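Local coordinates for protein probable intron-encoded endonuclease 1 (PDB 6X1J) that cleaves DNA as a homing endonuclease of the LAGLIDADG family, serving the homing of an intron in the mitochondrial 21S rRNA gene, at residues 57-62 / 111-116; 187-192 / 205-210; 43-48 / 142-147. All coordinates share one frame; numbering follows the deposited sequence.

Contact 1: residues 57-62 / 111-116; sequences KHFLLQ and AFDKLG. With nucleotides of chain B.
His-58 ND1 donates to Asp-113 OD2 at 2.8 Å, a His-carboxylate hydrogen bond that ties the lead-in of strand 60-65 to helix 113-119 in the sheet-and-helix LAGLIDADG fold. The oxygen lies in the imidazole plane and is met on its syn side, ring and carboxylate turned 41° apart. Asp-113 OD1 takes Phe-59 N at 3.0 Å, so both oxygens of the short side chain are held and its rotation is fixed. Asp-113 CG lies anti to the carbonyl carbon, beside the backbone N (chi1 -84°), from where the carboxylate reaches both donors. Water 1 bridges Lys-57 O and Asp-113 OD2, while Lys-57 NZ donates to His-58 NE2. An alanine in place of Asp-113 would probably leave His-58 ND1 and Phe-59 N without these acceptors and the imidazole less firmly held. The Phe-59 ring lays one face on Gly-116, whose CA stands 3.4 Å from the ring centroid; a CB there would collide with Phe-59 CD1. Gln-62 NE2 is weakly hydrogen-bonded to O6 of DG17 of chain B. Leu-61 crosses Phe-112 at about a right angle, its CG over one face, offset toward the rim, and its CD1 3.6 Å from Phe-112 CE1.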
# COMPACT_ATOMS: atom_id res chain seq x y z
N LYS A 57 -3.93 -21.39 1.06
CA LYS A 57 -3.52 -22.02 2.33
C LYS A 57 -2.92 -20.95 3.26
O LYS A 57 -3.11 -21.06 4.48
CB LYS A 57 -2.53 -23.15 2.01
CG LYS A 57 -1.73 -23.73 3.17
CD LYS A 57 -0.60 -24.64 2.65
CE LYS A 57 -0.04 -25.62 3.66
NZ LYS A 57 0.84 -24.96 4.66
N HIS A 58 -2.19 -19.99 2.69
CA HIS A 58 -1.74 -18.75 3.37
C HIS A 58 -2.07 -17.55 2.48
O HIS A 58 -2.47 -17.78 1.30
CB HIS A 58 -0.25 -18.84 3.72
CG HIS A 58 0.06 -20.01 4.58
ND1 HIS A 58 -0.32 -20.07 5.91
CD2 HIS A 58 0.67 -21.19 4.30
CE1 HIS A 58 0.06 -21.23 6.42
NE2 HIS A 58 0.67 -21.92 5.46
N PHE A 59 -1.96 -16.33 3.03
CA PHE A 59 -2.13 -15.05 2.29
C PHE A 59 -1.01 -14.93 1.27
O PHE A 59 0.09 -15.46 1.49
CB PHE A 59 -2.11 -13.84 3.21
CG PHE A 59 -3.42 -13.64 3.93
CD1 PHE A 59 -3.70 -14.35 5.09
CD2 PHE A 59 -4.38 -12.80 3.42
CE1 PHE A 59 -4.90 -14.16 5.74
CE2 PHE A 59 -5.58 -12.61 4.08
CZ PHE A 59 -5.84 -13.29 5.24
N LEU A 60 -1.34 -14.27 0.17
CA LEU A 60 -0.37 -13.69 -0.79
C LEU A 60 -0.80 -12.25 -1.06
O LEU A 60 -1.90 -11.84 -0.58
CB LEU A 60 -0.37 -14.51 -2.10
CG LEU A 60 -1.61 -14.38 -3.00
CD1 LEU A 60 -1.21 -14.24 -4.46
CD2 LEU A 60 -2.53 -15.56 -2.84
N LEU A 61 0.04 -11.55 -1.81
CA LEU A 61 -0.17 -10.18 -2.32
C LEU A 61 -0.28 -10.21 -3.84
O LEU A 61 0.63 -10.79 -4.49
CB LEU A 61 1.01 -9.31 -1.87
CG LEU A 61 1.40 -9.43 -0.41
CD1 LEU A 61 2.63 -8.57 -0.08
CD2 LEU A 61 0.23 -9.06 0.50
N GLN A 62 -1.32 -9.59 -4.38
CA GLN A 62 -1.39 -9.21 -5.82
C GLN A 62 -1.20 -7.70 -5.94
O GLN A 62 -1.97 -6.95 -5.24
CB GLN A 62 -2.69 -9.64 -6.48
CG GLN A 62 -2.95 -11.12 -6.35
CD GLN A 62 -4.11 -11.61 -7.19
OE1 GLN A 62 -4.44 -12.78 -7.17
NE2 GLN A 62 -4.75 -10.72 -7.93
N ALA A 111 4.11 -15.94 6.38
CA ALA A 111 4.64 -14.63 6.83
C ALA A 111 3.59 -13.51 6.60
O ALA A 111 3.59 -12.59 7.42
CB ALA A 111 5.95 -14.33 6.15
N PHE A 112 2.67 -13.65 5.64
CA PHE A 112 1.64 -12.63 5.28
C PHE A 112 0.36 -12.81 6.12
O PHE A 112 -0.51 -11.91 6.07
CB PHE A 112 1.34 -12.66 3.77
CG PHE A 112 2.52 -12.32 2.87
CD1 PHE A 112 3.16 -11.10 2.96
CD2 PHE A 112 3.00 -13.24 1.94
CE1 PHE A 112 4.26 -10.80 2.15
CE2 PHE A 112 4.10 -12.94 1.15
CZ PHE A 112 4.75 -11.74 1.27
N ASP A 113 0.24 -13.89 6.90
CA ASP A 113 -1.03 -14.27 7.59
C ASP A 113 -1.40 -13.28 8.71
O ASP A 113 -2.60 -12.96 8.83
CB ASP A 113 -0.92 -15.68 8.19
CG ASP A 113 -1.23 -16.80 7.21
OD1 ASP A 113 -1.63 -16.52 6.05
OD2 ASP A 113 -1.07 -17.96 7.63
N LYS A 114 -0.43 -12.88 9.54
CA LYS A 114 -0.65 -11.94 10.66
C LYS A 114 -1.36 -10.67 10.16
O LYS A 114 -2.41 -10.30 10.73
CB LYS A 114 0.67 -11.57 11.33
CG LYS A 114 0.45 -10.69 12.56
CD LYS A 114 1.71 -10.26 13.25
CE LYS A 114 2.36 -9.09 12.56
NZ LYS A 114 3.66 -8.79 13.19
N LEU A 115 -0.80 -10.00 9.15
CA LEU A 115 -1.39 -8.76 8.56
C LEU A 115 -2.61 -9.13 7.72
O LEU A 115 -3.59 -8.38 7.72
CB LEU A 115 -0.33 -8.00 7.76
CG LEU A 115 0.73 -7.33 8.64
CD1 LEU A 115 1.82 -6.69 7.81
CD2 LEU A 115 0.11 -6.26 9.53
N GLY A 116 -2.63 -10.29 7.11
CA GLY A 116 -3.85 -10.71 6.40
C GLY A 116 -5.05 -10.83 7.35
O GLY A 116 -6.14 -10.32 6.97
P DG B 17 -12.62 -10.70 -2.71
OP1 DG B 17 -13.75 -10.56 -1.76
OP2 DG B 17 -11.32 -11.21 -2.25
O5' DG B 17 -13.05 -11.66 -3.92
C5' DG B 17 -14.12 -11.37 -4.83
C4' DG B 17 -14.03 -12.27 -6.03
O4' DG B 17 -12.95 -11.90 -6.95
C3' DG B 17 -13.78 -13.75 -5.68
O3' DG B 17 -14.63 -14.62 -6.44
C2' DG B 17 -12.34 -13.98 -6.08
C1' DG B 17 -12.24 -13.08 -7.30
N9 DG B 17 -10.88 -12.74 -7.68
C8 DG B 17 -9.87 -12.36 -6.83
N7 DG B 17 -8.73 -12.17 -7.44
C5 DG B 17 -9.00 -12.47 -8.77
C6 DG B 17 -8.14 -12.45 -9.90
O6 DG B 17 -6.95 -12.15 -9.96
N1 DG B 17 -8.82 -12.83 -11.06
C2 DG B 17 -10.15 -13.17 -11.12
N2 DG B 17 -10.61 -13.51 -12.35
N3 DG B 17 -10.96 -13.19 -10.08
C4 DG B 17 -10.32 -12.83 -8.94
O HOH W 1 -3.68 -19.00 6.63

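Contact 2: residues 187-192 / 205-210; sequences NLNCSI and NKDYEL
Asn-189 grips the carboxylate of Asp-207 with two N-H groups. Its backbone N meets OD2 of Asp-207 at 2.6 Å on the syn side, and its side-chain ND2 reaches OD1 of Asp-207 at 3.1 Å. The second bond lies in the amide plane and uses the syn lone pair, with amide and carboxylate planes only 24° apart. Asparagine suits the place because chi1 (-61°) puts CG beside its own backbone N, so that ND2 and N can face the same carboxylate and one residue supplies both donors. Lys-206 crosses Asn-189 at about a right angle, and its NZ comes to 3.7 Å from Asn-189 CB. On the apolar side, Leu-188 CD2 touches Leu-210 CD2 at 3.7 Å. Asn-187 leaves helix 172-186 with positive phi, and Asn-183 OD1 bonds Cys-190 N, which is consistent with their setting the chain's course here. Asp-207 is presented by the 3-10 turn 205-207. The contact closes the base of the hairpin of strands 191-195 and 198-203, where the chain enters from helix 172-186 and leaves for helix 208-215, part of the antiparallel sheet flanked by helices that characterises LAGLIDADG endonucleases.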
# COMPACT_ATOMS: atom_id res chain seq x y z
N ASN A 187 0.80 14.09 15.92
CA ASN A 187 0.34 15.47 16.19
C ASN A 187 -0.01 16.16 14.87
O ASN A 187 0.49 17.23 14.60
CB ASN A 187 1.33 16.26 17.04
CG ASN A 187 0.61 17.33 17.84
OD1 ASN A 187 -0.63 17.26 17.99
ND2 ASN A 187 1.34 18.33 18.31
N LEU A 188 -0.91 15.56 14.11
CA LEU A 188 -1.51 16.20 12.92
C LEU A 188 -2.84 16.84 13.35
O LEU A 188 -3.29 16.54 14.46
CB LEU A 188 -1.75 15.10 11.87
CG LEU A 188 -0.48 14.54 11.23
CD1 LEU A 188 -0.84 13.29 10.44
CD2 LEU A 188 0.17 15.60 10.35
N ASN A 189 -3.46 17.58 12.44
CA ASN A 189 -4.81 18.17 12.57
C ASN A 189 -5.66 17.73 11.39
O ASN A 189 -6.43 18.57 10.88
CB ASN A 189 -4.75 19.69 12.64
CG ASN A 189 -3.95 20.15 13.83
OD1 ASN A 189 -4.52 20.26 14.92
ND2 ASN A 189 -2.65 20.35 13.65
N CYS A 190 -5.56 16.47 11.01
CA CYS A 190 -6.47 15.86 10.01
C CYS A 190 -7.91 16.09 10.42
O CYS A 190 -8.18 16.04 11.61
CB CYS A 190 -6.34 14.34 9.95
SG CYS A 190 -4.66 13.87 9.55
N SER A 191 -8.81 16.19 9.46
CA SER A 191 -10.27 16.23 9.71
C SER A 191 -10.91 15.47 8.56
O SER A 191 -10.20 15.24 7.56
CB SER A 191 -10.75 17.64 9.79
OG SER A 191 -10.55 18.31 8.54
N ILE A 192 -12.14 15.03 8.75
CA ILE A 192 -12.91 14.21 7.78
C ILE A 192 -13.54 15.10 6.71
O ILE A 192 -13.81 16.29 6.97
CB ILE A 192 -13.93 13.31 8.50
CG1 ILE A 192 -14.42 12.20 7.56
CG2 ILE A 192 -15.12 14.09 9.09
CD1 ILE A 192 -15.10 11.04 8.25
N ASN A 205 -3.27 22.70 5.20
CA ASN A 205 -2.05 23.39 4.76
C ASN A 205 -1.08 23.57 5.92
O ASN A 205 0.15 23.51 5.70
CB ASN A 205 -2.36 24.76 4.13
CG ASN A 205 -1.09 25.49 3.76
OD1 ASN A 205 -0.46 25.13 2.76
ND2 ASN A 205 -0.65 26.43 4.60
N LYS A 206 -1.59 23.84 7.11
CA LYS A 206 -0.69 24.17 8.24
C LYS A 206 -0.05 22.88 8.78
O LYS A 206 0.92 23.02 9.55
CB LYS A 206 -1.46 24.93 9.32
CG LYS A 206 -2.39 24.11 10.20
CD LYS A 206 -3.27 25.02 11.04
CE LYS A 206 -3.85 24.35 12.26
NZ LYS A 206 -4.84 23.31 11.87
N ASP A 207 -0.53 21.68 8.36
CA ASP A 207 0.18 20.40 8.66
C ASP A 207 1.24 20.07 7.60
O ASP A 207 1.98 19.08 7.79
CB ASP A 207 -0.78 19.21 8.79
CG ASP A 207 -1.46 19.15 10.13
OD1 ASP A 207 -0.96 19.84 11.05
OD2 ASP A 207 -2.48 18.44 10.24
N TYR A 208 1.37 20.86 6.54
CA TYR A 208 2.22 20.46 5.38
C TYR A 208 3.68 20.22 5.77
O TYR A 208 4.18 19.18 5.39
CB TYR A 208 2.24 21.47 4.23
CG TYR A 208 3.11 20.99 3.09
CD1 TYR A 208 2.64 20.03 2.21
CD2 TYR A 208 4.40 21.45 2.92
CE1 TYR A 208 3.42 19.57 1.16
CE2 TYR A 208 5.20 20.99 1.89
CZ TYR A 208 4.71 20.05 0.99
OH TYR A 208 5.48 19.57 -0.04
N GLU A 209 4.34 21.15 6.49
CA GLU A 209 5.78 21.02 6.84
C GLU A 209 5.96 19.76 7.69
O GLU A 209 6.88 18.99 7.38
CB GLU A 209 6.35 22.29 7.49
CG GLU A 209 6.76 23.38 6.49
CD GLU A 209 7.58 22.98 5.26
OE1 GLU A 209 8.72 22.48 5.42
OE2 GLU A 209 7.09 23.19 4.13
N LEU A 210 5.04 19.48 8.62
CA LEU A 210 5.11 18.32 9.54
C LEU A 210 5.01 17.04 8.70
O LEU A 210 5.91 16.19 8.84
CB LEU A 210 3.97 18.39 10.57
CG LEU A 210 3.75 17.13 11.44
CD1 LEU A 210 5.02 16.76 12.18
CD2 LEU A 210 2.62 17.35 12.44

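Contact 3: residues 43-48 / 142-147; sequences NILGDV and AYWFMD. With K (potassium ion), chain D; K (potassium ion), chain E; nucleotides of chain B.
Gly-46 and Asp-147 bring the two segments to 4.8 Å between their CA atoms, where helices 34-45 and 138-148 meet at the paired LAGLIDADG motifs. Gly-46 is the first residue to leave the helical conformation of its segment, whereas the chain at Asp-147 is still helical. Glycine is needed for so close an approach: a CB on Gly-46 would fall 2.2 Å from Asp-147 CB. The Asp-147 carboxylate then clasps the other segment. Its OD2 accepts Asn-43 ND2 at 2.7 Å, with the acceptor in the amide plane of Asn-43, and Asp-47 N at 3.0 Å, the two arriving from opposite faces of the carboxylate. Tyr-70 OH is bonded to OD1, so both oxygens of this buried acid have partners.

Beside that clasp, Asp-47 grips the chain D potassium ion with both OD1 and OD2, while Trp-65 NE1 bonds OD2. Asp-147 O and OP1 of DA14 of chain B share this ion. The chain E potassium ion takes Gly-46 O at 2.7 Å, OP2 of DC15 of chain B and Asp-148, so the helix ends supply acidic and carbonyl oxygens to ions that also bind DNA phosphates. Asp-47 and Asp-148 occupy positions consistent with the acidic residues of the motif that are catalytic in relatives.

Farther back, Leu-45 CB stands over the five-membered ring of Trp-144, 3.6 Å from its centroid and 12° off the normal; chi1 (-174°) puts Trp-144 CG anti to the backbone N, on the side from which the indole can meet Leu-45. Trp-144 NE1 donates to water 2. Helix 68-77 flanks the pair beside Asn-43 and Tyr-143, whose OH is bonded to His-73, strand 60-65 abuts Asn-43, Val-48 and Asp-147, and strand 163-165 packs on Trp-144 and Phe-145.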
# COMPACT_ATOMS: atom_id res chain seq x y z
N ASN A 43 0.69 -0.30 2.37
CA ASN A 43 0.22 -0.74 1.04
C ASN A 43 -1.20 -1.29 1.16
O ASN A 43 -1.95 -1.22 0.16
CB ASN A 43 1.21 -1.72 0.41
CG ASN A 43 2.43 -1.04 -0.17
OD1 ASN A 43 3.54 -1.49 0.07
ND2 ASN A 43 2.24 0.05 -0.93
N ILE A 44 -1.56 -1.89 2.30
CA ILE A 44 -2.89 -2.56 2.51
C ILE A 44 -3.94 -1.46 2.65
O ILE A 44 -5.03 -1.56 2.04
CB ILE A 44 -2.86 -3.49 3.74
CG1 ILE A 44 -1.86 -4.62 3.51
CG2 ILE A 44 -4.26 -3.99 4.05
CD1 ILE A 44 -1.54 -5.46 4.74
N LEU A 45 -3.59 -0.41 3.36
CA LEU A 45 -4.42 0.83 3.45
C LEU A 45 -4.56 1.40 2.04
O LEU A 45 -5.67 1.79 1.68
CB LEU A 45 -3.73 1.79 4.43
CG LEU A 45 -3.85 1.38 5.90
CD1 LEU A 45 -2.88 2.17 6.77
CD2 LEU A 45 -5.31 1.56 6.40
N GLY A 46 -3.50 1.28 1.23
CA GLY A 46 -3.43 1.73 -0.16
C GLY A 46 -3.89 0.72 -1.21
O GLY A 46 -5.07 0.32 -1.19
N ASP A 47 -3.00 0.37 -2.14
CA ASP A 47 -3.31 -0.22 -3.47
C ASP A 47 -3.18 -1.76 -3.49
O ASP A 47 -3.56 -2.38 -4.52
CB ASP A 47 -2.37 0.42 -4.49
CG ASP A 47 -2.74 1.87 -4.79
OD1 ASP A 47 -3.93 2.23 -4.67
OD2 ASP A 47 -1.83 2.64 -5.06
N VAL A 48 -2.70 -2.40 -2.42
CA VAL A 48 -2.42 -3.85 -2.47
C VAL A 48 -3.66 -4.67 -2.06
O VAL A 48 -4.46 -4.24 -1.16
CB VAL A 48 -1.17 -4.16 -1.63
CG1 VAL A 48 -1.03 -5.64 -1.43
CG2 VAL A 48 0.08 -3.61 -2.30
N ALA A 142 4.07 6.80 4.49
CA ALA A 142 4.64 7.17 3.17
C ALA A 142 4.06 6.27 2.09
O ALA A 142 3.69 6.76 1.02
CB ALA A 142 6.15 7.08 3.16
N TYR A 143 4.01 4.98 2.36
CA TYR A 143 3.47 3.98 1.40
C TYR A 143 1.97 4.22 1.22
O TYR A 143 1.50 4.18 0.08
CB TYR A 143 3.95 2.57 1.80
CG TYR A 143 5.39 2.34 1.43
CD1 TYR A 143 5.77 2.00 0.13
CD2 TYR A 143 6.42 2.59 2.33
CE1 TYR A 143 7.11 1.85 -0.25
CE2 TYR A 143 7.76 2.46 1.98
CZ TYR A 143 8.11 2.10 0.69
OH TYR A 143 9.44 1.96 0.37
N TRP A 144 1.22 4.44 2.30
CA TRP A 144 -0.22 4.76 2.23
C TRP A 144 -0.38 5.98 1.33
O TRP A 144 -1.22 5.97 0.44
CB TRP A 144 -0.72 5.08 3.62
CG TRP A 144 -2.19 5.28 3.73
CD1 TRP A 144 -3.17 4.96 2.84
CD2 TRP A 144 -2.84 5.69 4.93
NE1 TRP A 144 -4.39 5.21 3.40
CE2 TRP A 144 -4.21 5.67 4.68
CE3 TRP A 144 -2.37 6.11 6.19
CZ2 TRP A 144 -5.15 6.03 5.65
CZ3 TRP A 144 -3.28 6.51 7.14
CH2 TRP A 144 -4.65 6.46 6.87
N PHE A 145 0.46 6.97 1.53
CA PHE A 145 0.38 8.23 0.75
C PHE A 145 0.77 8.00 -0.73
O PHE A 145 0.09 8.52 -1.64
CB PHE A 145 1.20 9.34 1.43
CG PHE A 145 1.00 10.68 0.75
CD1 PHE A 145 -0.16 11.42 0.97
CD2 PHE A 145 1.89 11.13 -0.20
CE1 PHE A 145 -0.41 12.58 0.25
CE2 PHE A 145 1.65 12.30 -0.91
CZ PHE A 145 0.50 13.02 -0.68
N MET A 146 1.81 7.23 -1.05
CA MET A 146 2.19 7.02 -2.48
C MET A 146 1.04 6.26 -3.16
O MET A 146 0.70 6.56 -4.32
CB MET A 146 3.52 6.28 -2.62
CG MET A 146 4.69 7.08 -2.04
SD MET A 146 6.37 6.41 -2.34
CE MET A 146 6.61 5.31 -0.95
N ASP A 147 0.39 5.39 -2.43
CA ASP A 147 -0.74 4.57 -2.96
C ASP A 147 -1.96 5.48 -3.15
O ASP A 147 -2.34 5.73 -4.34
CB ASP A 147 -0.99 3.38 -2.04
CG ASP A 147 0.04 2.27 -2.16
OD1 ASP A 147 1.02 2.45 -2.93
OD2 ASP A 147 -0.16 1.21 -1.52
K K D . -3.59 4.80 -6.07
K K E . -7.39 1.61 -1.00
P DA B 14 -2.68 3.23 -9.50
OP1 DA B 14 -2.37 3.89 -8.20
OP2 DA B 14 -1.53 3.28 -10.49
O5' DA B 14 -3.23 1.74 -9.39
C5' DA B 14 -3.67 1.12 -8.15
C4' DA B 14 -5.14 1.40 -7.91
O4' DA B 14 -5.92 1.13 -9.12
C3' DA B 14 -5.80 0.59 -6.80
O3' DA B 14 -6.81 1.48 -6.32
C2' DA B 14 -6.50 -0.51 -7.57
C1' DA B 14 -6.95 0.22 -8.82
N9 DA B 14 -7.18 -0.58 -10.01
C8 DA B 14 -6.28 -0.93 -10.99
N7 DA B 14 -6.79 -1.66 -11.95
C5 DA B 14 -8.12 -1.82 -11.57
C6 DA B 14 -9.19 -2.50 -12.16
N6 DA B 14 -9.10 -3.15 -13.33
N1 DA B 14 -10.37 -2.48 -11.53
C2 DA B 14 -10.46 -1.83 -10.36
N3 DA B 14 -9.53 -1.15 -9.71
C4 DA B 14 -8.37 -1.18 -10.38
P DC B 15 -7.51 1.35 -4.88
OP1 DC B 15 -8.88 1.91 -5.01
OP2 DC B 15 -6.54 1.82 -3.82
O5' DC B 15 -7.88 -0.16 -4.70
C5' DC B 15 -7.05 -1.20 -4.22
C4' DC B 15 -8.07 -2.31 -4.23
O4' DC B 15 -8.51 -2.57 -5.59
C3' DC B 15 -7.82 -3.67 -3.56
O3' DC B 15 -8.87 -3.60 -2.58
C2' DC B 15 -7.78 -4.63 -4.74
C1' DC B 15 -8.70 -3.96 -5.77
N1 DC B 15 -8.40 -4.27 -7.18
C2 DC B 15 -9.43 -4.69 -8.03
O2 DC B 15 -10.58 -4.78 -7.57
N3 DC B 15 -9.15 -5.00 -9.31
C4 DC B 15 -7.90 -4.86 -9.77
N4 DC B 15 -7.66 -5.18 -11.04
C5 DC B 15 -6.84 -4.40 -8.94
C6 DC B 15 -7.12 -4.15 -7.66
O HOH W 2 -6.76 4.32 1.85
O HOH W 3 -3.67 6.46 -8.09
O HOH W 4 -6.28 5.11 -7.97
O HOH W 5 -8.48 -1.05 -0.96
O HOH W 6 -8.93 3.65 -2.49
O HOH W 7 -9.59 3.27 0.60

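In the fold
The centre of contact 3 lies about 3 Å from that of the chain, and this contact holds the potassium ions on the DNA, while contacts 1 and 2 lie out on opposite sides, their centres about 33 Å apart. Contact 1 is nested within the loop that contact 3 closes; their centres are about 16 Å apart and they touch, Leu-61 CD2 packing on Val-48 CG1 at 4.1 Å. The side chain of Leu-61 is still about 13 Å from a potassium ion. Contact 2 follows contact 3 along the chain without touching it, centres about 19 Å and nearest atoms about 7 Å apart. Each outer contact lies where the chain passes between a helix and its own four-stranded antiparallel sheet.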